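Local coordinates for protein imidazolonepropionase (Unidentified, PDB 2Q09) that probably catalyses the hydrolytic opening of the imidazolone ring of imidazolone-5-propanoate to N-formimidoyl-L-glutamate, the third step of histidine degradation, at residues R168-P180 with L207-F220. Residues are numbered along the deposited sequence; the frame is centred on the assembly and turned at random.
With DI6 (3-[(4S)-2,5-dioxoimidazolidin-4-yl]propanoic acid), chain C.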
loop_
_atom_site.group_PDB
_atom_site.type_symbol
_atom_site.label_atom_id
_atom_site.label_comp_id
_atom_site.label_asym_id
_atom_site.label_seq_id
_atom_site.Cartn_x
_atom_site.Cartn_y
_atom_site.Cartn_z
ATOM N N ARG A 168 -10.962 2.109 3.509
ATOM C CA ARG A 168 -10.898 0.657 3.390
ATOM C C ARG A 168 -9.511 0.178 3.810
ATOM O O ARG A 168 -8.492 0.750 3.407
ATOM C CB ARG A 168 -11.178 0.215 1.951
ATOM C CG ARG A 168 -12.556 0.610 1.435
ATOM C CD ARG A 168 -12.710 0.228 -0.036
ATOM N NE ARG A 168 -13.923 0.789 -0.631
ATOM C CZ ARG A 168 -15.139 0.270 -0.502
ATOM N NH1 ARG A 168 -15.326 -0.842 0.204
ATOM N NH2 ARG A 168 -16.177 0.871 -1.078
ATOM N N VAL A 169 -9.470 -0.868 4.623
ATOM C CA VAL A 169 -8.197 -1.397 5.084
ATOM C C VAL A 169 -8.007 -2.842 4.669
ATOM O O VAL A 169 -8.891 -3.671 4.866
ATOM C CB VAL A 169 -8.078 -1.324 6.628
ATOM C CG1 VAL A 169 -6.762 -1.938 7.083
ATOM C CG2 VAL A 169 -8.185 0.123 7.091
ATOM N N LYS A 170 -6.856 -3.135 4.078
ATOM C CA LYS A 170 -6.523 -4.497 3.692
ATOM C C LYS A 170 -5.411 -4.864 4.668
ATOM O O LYS A 170 -4.464 -4.090 4.862
ATOM C CB LYS A 170 -5.996 -4.549 2.258
ATOM C CG LYS A 170 -6.979 -4.019 1.211
ATOM C CD LYS A 170 -8.267 -4.829 1.151
ATOM C CE LYS A 170 -8.037 -6.237 0.620
ATOM N NZ LYS A 170 -9.327 -6.938 0.395
ATOM N N THR A 171 -5.521 -6.027 5.296
ATOM C CA THR A 171 -4.504 -6.435 6.255
ATOM C C THR A 171 -3.544 -7.448 5.668
ATOM O O THR A 171 -3.924 -8.265 4.828
ATOM C CB THR A 171 -5.142 -7.042 7.515
ATOM O OG1 THR A 171 -5.930 -8.181 7.146
ATOM C CG2 THR A 171 -6.032 -6.012 8.207
ATOM N N THR A 172 -2.305 -7.408 6.136
ATOM C CA THR A 172 -1.297 -8.325 5.651
ATOM C C THR A 172 -0.450 -8.840 6.803
ATOM O O THR A 172 0.124 -8.057 7.565
ATOM C CB THR A 172 -0.386 -7.643 4.616
ATOM O OG1 THR A 172 -1.174 -7.199 3.500
ATOM C CG2 THR A 172 0.662 -8.619 4.110
ATOM N N LEU A 173 -0.378 -10.160 6.929
ATOM C CA LEU A 173 0.409 -10.783 7.981
ATOM C C LEU A 173 1.880 -10.799 7.579
ATOM O O LEU A 173 2.257 -11.466 6.616
ATOM C CB LEU A 173 -0.061 -12.219 8.212
ATOM C CG LEU A 173 0.716 -12.979 9.285
ATOM C CD1 LEU A 173 0.417 -12.377 10.645
ATOM C CD2 LEU A 173 0.320 -14.457 9.262
ATOM N N LEU A 174 2.705 -10.067 8.319
ATOM C CA LEU A 174 4.130 -10.009 8.026
ATOM C C LEU A 174 4.942 -10.499 9.223
ATOM O O LEU A 174 5.836 -9.806 9.706
ATOM C CB LEU A 174 4.533 -8.573 7.678
ATOM C CG LEU A 174 5.992 -8.314 7.287
ATOM C CD1 LEU A 174 6.320 -9.028 5.983
ATOM C CD2 LEU A 174 6.219 -6.815 7.137
ATOM N N ALA A 175 4.617 -11.693 9.712
ATOM C CA ALA A 175 5.326 -12.263 10.853
ATOM C C ALA A 175 6.761 -12.590 10.451
ATOM O O ALA A 175 7.664 -12.607 11.289
ATOM C CB ALA A 175 4.610 -13.521 11.343
ATOM N N ALA A 176 6.967 -12.846 9.163
ATOM C CA ALA A 176 8.300 -13.160 8.651
ATOM C C ALA A 176 9.040 -11.882 8.242
ATOM O O ALA A 176 9.637 -11.806 7.173
ATOM C CB ALA A 176 8.195 -14.117 7.461
ATOM N N HIS A 177 8.989 -10.875 9.110
ATOM C CA HIS A 177 9.648 -9.592 8.863
ATOM C C HIS A 177 11.092 -9.674 9.345
ATOM O O HIS A 177 11.982 -8.988 8.836
ATOM C CB HIS A 177 8.914 -8.487 9.631
ATOM C CG HIS A 177 9.220 -7.104 9.151
ATOM N ND1 HIS A 177 8.683 -5.982 9.745
ATOM C CD2 HIS A 177 9.975 -6.660 8.119
ATOM C CE1 HIS A 177 9.093 -4.905 9.097
ATOM N NE2 HIS A 177 9.876 -5.288 8.106
ATOM N N ALA A 178 11.305 -10.535 10.331
ATOM C CA ALA A 178 12.609 -10.758 10.933
ATOM C C ALA A 178 12.433 -11.884 11.947
ATOM O O ALA A 178 11.309 -12.275 12.256
ATOM C CB ALA A 178 13.085 -9.500 11.628
ATOM N N VAL A 179 13.540 -12.412 12.453
ATOM C CA VAL A 179 13.502 -13.491 13.438
ATOM C C VAL A 179 13.509 -12.867 14.833
ATOM O O VAL A 179 14.412 -12.098 15.178
ATOM C CB VAL A 179 14.739 -14.428 13.294
ATOM C CG1 VAL A 179 14.775 -15.437 14.424
ATOM C CG2 VAL A 179 14.680 -15.146 11.949
ATOM N N PRO A 180 12.490 -13.165 15.654
ATOM C CA PRO A 180 12.486 -12.574 16.995
ATOM C C PRO A 180 13.670 -13.045 17.836
ATOM O O PRO A 180 14.290 -14.064 17.530
ATOM C CB PRO A 180 11.134 -13.012 17.565
ATOM C CG PRO A 180 10.841 -14.283 16.847
ATOM C CD PRO A 180 11.281 -13.976 15.430
ATOM N N LEU A 207 -8.459 -12.439 10.212
ATOM C CA LEU A 207 -7.665 -11.231 10.416
ATOM C C LEU A 207 -6.672 -10.863 9.314
ATOM O O LEU A 207 -6.179 -9.731 9.288
ATOM C CB LEU A 207 -6.906 -11.329 11.743
ATOM C CG LEU A 207 -7.753 -11.245 13.016
ATOM C CD1 LEU A 207 -6.855 -11.376 14.237
ATOM C CD2 LEU A 207 -8.491 -9.906 13.047
ATOM N N ALA A 208 -6.376 -11.793 8.409
ATOM C CA ALA A 208 -5.406 -11.512 7.353
ATOM C C ALA A 208 -5.935 -11.663 5.929
ATOM O O ALA A 208 -6.483 -12.703 5.573
ATOM C CB ALA A 208 -4.171 -12.399 7.536
ATOM N N ASP A 209 -5.762 -10.625 5.120
ATOM C CA ASP A 209 -6.201 -10.666 3.730
ATOM C C ASP A 209 -5.061 -11.186 2.861
ATOM O O ASP A 209 -5.290 -11.635 1.738
ATOM C CB ASP A 209 -6.627 -9.274 3.250
ATOM C CG ASP A 209 -7.812 -8.736 4.017
ATOM O OD1 ASP A 209 -8.768 -9.511 4.239
ATOM O OD2 ASP A 209 -7.794 -7.542 4.391
ATOM N N ALA A 210 -3.841 -11.129 3.383
ATOM C CA ALA A 210 -2.674 -11.600 2.641
ATOM C C ALA A 210 -1.500 -11.894 3.568
ATOM O O ALA A 210 -1.530 -11.533 4.749
ATOM C CB ALA A 210 -2.264 -10.565 1.602
ATOM N N VAL A 211 -0.486 -12.571 3.026
ATOM C CA VAL A 211 0.721 -12.917 3.772
ATOM C C VAL A 211 1.938 -12.366 3.033
ATOM O O VAL A 211 2.069 -12.547 1.823
ATOM C CB VAL A 211 0.875 -14.447 3.935
ATOM C CG1 VAL A 211 2.163 -14.771 4.673
ATOM C CG2 VAL A 211 -0.316 -15.005 4.686
ATOM N N ASP A 212 2.820 -11.707 3.780
ATOM C CA ASP A 212 4.021 -11.061 3.246
ATOM C C ASP A 212 5.270 -11.697 3.865
ATOM O O ASP A 212 5.181 -12.375 4.890
ATOM C CB ASP A 212 3.963 -9.567 3.605
ATOM C CG ASP A 212 4.910 -8.702 2.783
ATOM O OD1 ASP A 212 5.825 -9.233 2.114
ATOM O OD2 ASP A 212 4.733 -7.465 2.829
ATOM N N VAL A 213 6.425 -11.461 3.250
ATOM C CA VAL A 213 7.692 -12.011 3.735
ATOM C C VAL A 213 8.885 -11.127 3.384
ATOM O O VAL A 213 8.951 -10.561 2.297
ATOM C CB VAL A 213 7.971 -13.408 3.128
ATOM C CG1 VAL A 213 9.365 -13.872 3.518
ATOM C CG2 VAL A 213 6.929 -14.415 3.601
ATOM N N PHE A 214 9.827 -11.009 4.311
ATOM C CA PHE A 214 11.038 -10.241 4.064
ATOM C C PHE A 214 12.118 -11.243 3.672
ATOM O O PHE A 214 12.800 -11.812 4.524
ATOM C CB PHE A 214 11.475 -9.471 5.313
ATOM C CG PHE A 214 12.766 -8.727 5.137
ATOM C CD1 PHE A 214 12.978 -7.938 4.010
ATOM C CD2 PHE A 214 13.759 -8.785 6.113
ATOM C CE1 PHE A 214 14.162 -7.211 3.857
ATOM C CE2 PHE A 214 14.941 -8.065 5.966
ATOM C CZ PHE A 214 15.140 -7.274 4.836
ATOM N N CYS A 215 12.260 -11.463 2.368
ATOM C CA CYS A 215 13.236 -12.398 1.834
ATOM C C CYS A 215 14.541 -11.681 1.516
ATOM O O CYS A 215 14.623 -10.916 0.555
ATOM C CB CYS A 215 12.670 -13.048 0.574
ATOM S SG CYS A 215 13.845 -14.106 -0.311
ATOM N N GLU A 216 15.567 -11.945 2.316
ATOM C CA GLU A 216 16.848 -11.279 2.127
ATOM C C GLU A 216 17.927 -11.999 2.936
ATOM O O GLU A 216 17.614 -12.868 3.750
ATOM C CB GLU A 216 16.700 -9.824 2.590
ATOM C CG GLU A 216 17.810 -8.880 2.186
ATOM C CD GLU A 216 17.916 -8.723 0.690
ATOM O OE1 GLU A 216 17.037 -8.077 0.082
ATOM O OE2 GLU A 216 18.881 -9.261 0.121
ATOM N N HIS A 217 19.193 -11.654 2.709
ATOM C CA HIS A 217 20.284 -12.286 3.440
ATOM C C HIS A 217 20.161 -12.034 4.936
ATOM O O HIS A 217 20.425 -12.922 5.741
ATOM C CB HIS A 217 21.649 -11.794 2.929
ATOM C CG HIS A 217 21.781 -10.305 2.883
ATOM N ND1 HIS A 217 20.987 -9.521 2.081
ATOM C CD2 HIS A 217 22.632 -9.468 3.522
ATOM C CE1 HIS A 217 21.342 -8.253 2.223
ATOM N NE2 HIS A 217 22.336 -8.195 3.090
ATOM N N ILE A 218 19.758 -10.823 5.309
ATOM C CA ILE A 218 19.582 -10.494 6.719
ATOM C C ILE A 218 18.107 -10.669 7.080
ATOM O O ILE A 218 17.653 -10.247 8.143
ATOM C CB ILE A 218 20.039 -9.041 7.043
ATOM C CG1 ILE A 218 19.122 -8.020 6.375
ATOM C CG2 ILE A 218 21.462 -8.833 6.568
ATOM C CD1 ILE A 218 19.525 -6.575 6.589
ATOM N N GLY A 219 17.367 -11.303 6.173
ATOM C CA GLY A 219 15.955 -11.553 6.387
ATOM C C GLY A 219 15.714 -13.047 6.378
ATOM O O GLY A 219 16.361 -13.786 7.123
ATOM N N PHE A 220 14.788 -13.494 5.542
ATOM C CA PHE A 220 14.482 -14.914 5.443
ATOM C C PHE A 220 14.940 -15.441 4.092
ATOM O O PHE A 220 14.812 -14.763 3.077
ATOM C CB PHE A 220 12.980 -15.145 5.639
ATOM C CG PHE A 220 12.530 -14.942 7.054
ATOM C CD1 PHE A 220 12.515 -16.005 7.950
ATOM C CD2 PHE A 220 12.190 -13.674 7.509
ATOM C CE1 PHE A 220 12.179 -15.804 9.286
ATOM C CE2 PHE A 220 11.854 -13.464 8.844
ATOM C CZ PHE A 220 11.849 -14.532 9.732
HETATM N N1 DI6 C . 12.381 -3.353 4.549
HETATM C C2 DI6 C . 12.313 -2.084 5.005
HETATM O O2 DI6 C . 12.858 -1.102 4.531
HETATM C C3 DI6 C . 11.387 -2.129 6.245
HETATM N N4 DI6 C . 11.043 -3.566 6.325
HETATM C C5 DI6 C . 11.658 -4.192 5.303
HETATM O O5 DI6 C . 11.560 -5.391 5.082
HETATM C C6 DI6 C . 12.116 -1.636 7.487
HETATM C C7 DI6 C . 11.239 -1.664 8.740
HETATM C C8 DI6 C . 11.925 -1.169 10.022
HETATM O O9 DI6 C . 11.192 -0.871 10.986
HETATM O O10 DI6 C . 13.178 -1.072 10.082
HETATM O O HOH W 1 -10.541 -6.061 3.436
HETATM O O HOH W 2 4.514 -13.470 7.310
#
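Neighbouring parallel strands of the amidohydrolase TIM barrel, 168-176 and 210-213, pair here through Leu173 and Val211: Leu173 N gives a 2.8 Å bond to Ala210 O, and Asp212 N returns one of 2.9 Å to Leu173 O, almost straight at 177°. At the start of the pair, Asp209 OD2, which also forms a salt bridge with Arg159, accepts a bond from Thr171 N (2.9 Å) on its anti side, somewhat out of the carboxylate plane. Thr171 OG1, lying between its own backbone N and carbonyl carbon (chi1 59°), is thereby turned to donate to Leu207 O at 2.7 Å. Helix 187-204 joins the two strands in a right-handed beta-alpha-beta crossover, and their C-terminal ends open onto the active site. There Leu174 CD1 lies 3.4 Å from Asp212 CB, while Leu174 CD2 sits over the centre of the His177 ring. His177 NE2 accepts a hydrogen bond from inhibitor N4 (2.7 Å) at the ring edge, and Gly143 O holds ND1, fixing the ring's rotation. Phe214 N bonds to Ala176 O, and its ring carries inhibitor O5 over one face, offset toward the rim, with Glu216 CB against the other. With an alanine at Phe214, the ring between O5 and Glu216 CB would be gone, and a gap beside the inhibitor's carbonyl would probably be left. After the turn at Glu216-Gly219, Phe220 receives the methyl of Ala176 over one face in a CH-pi contact, and Val179 CG2 approaches Phe220 CZ to 3.6 Å.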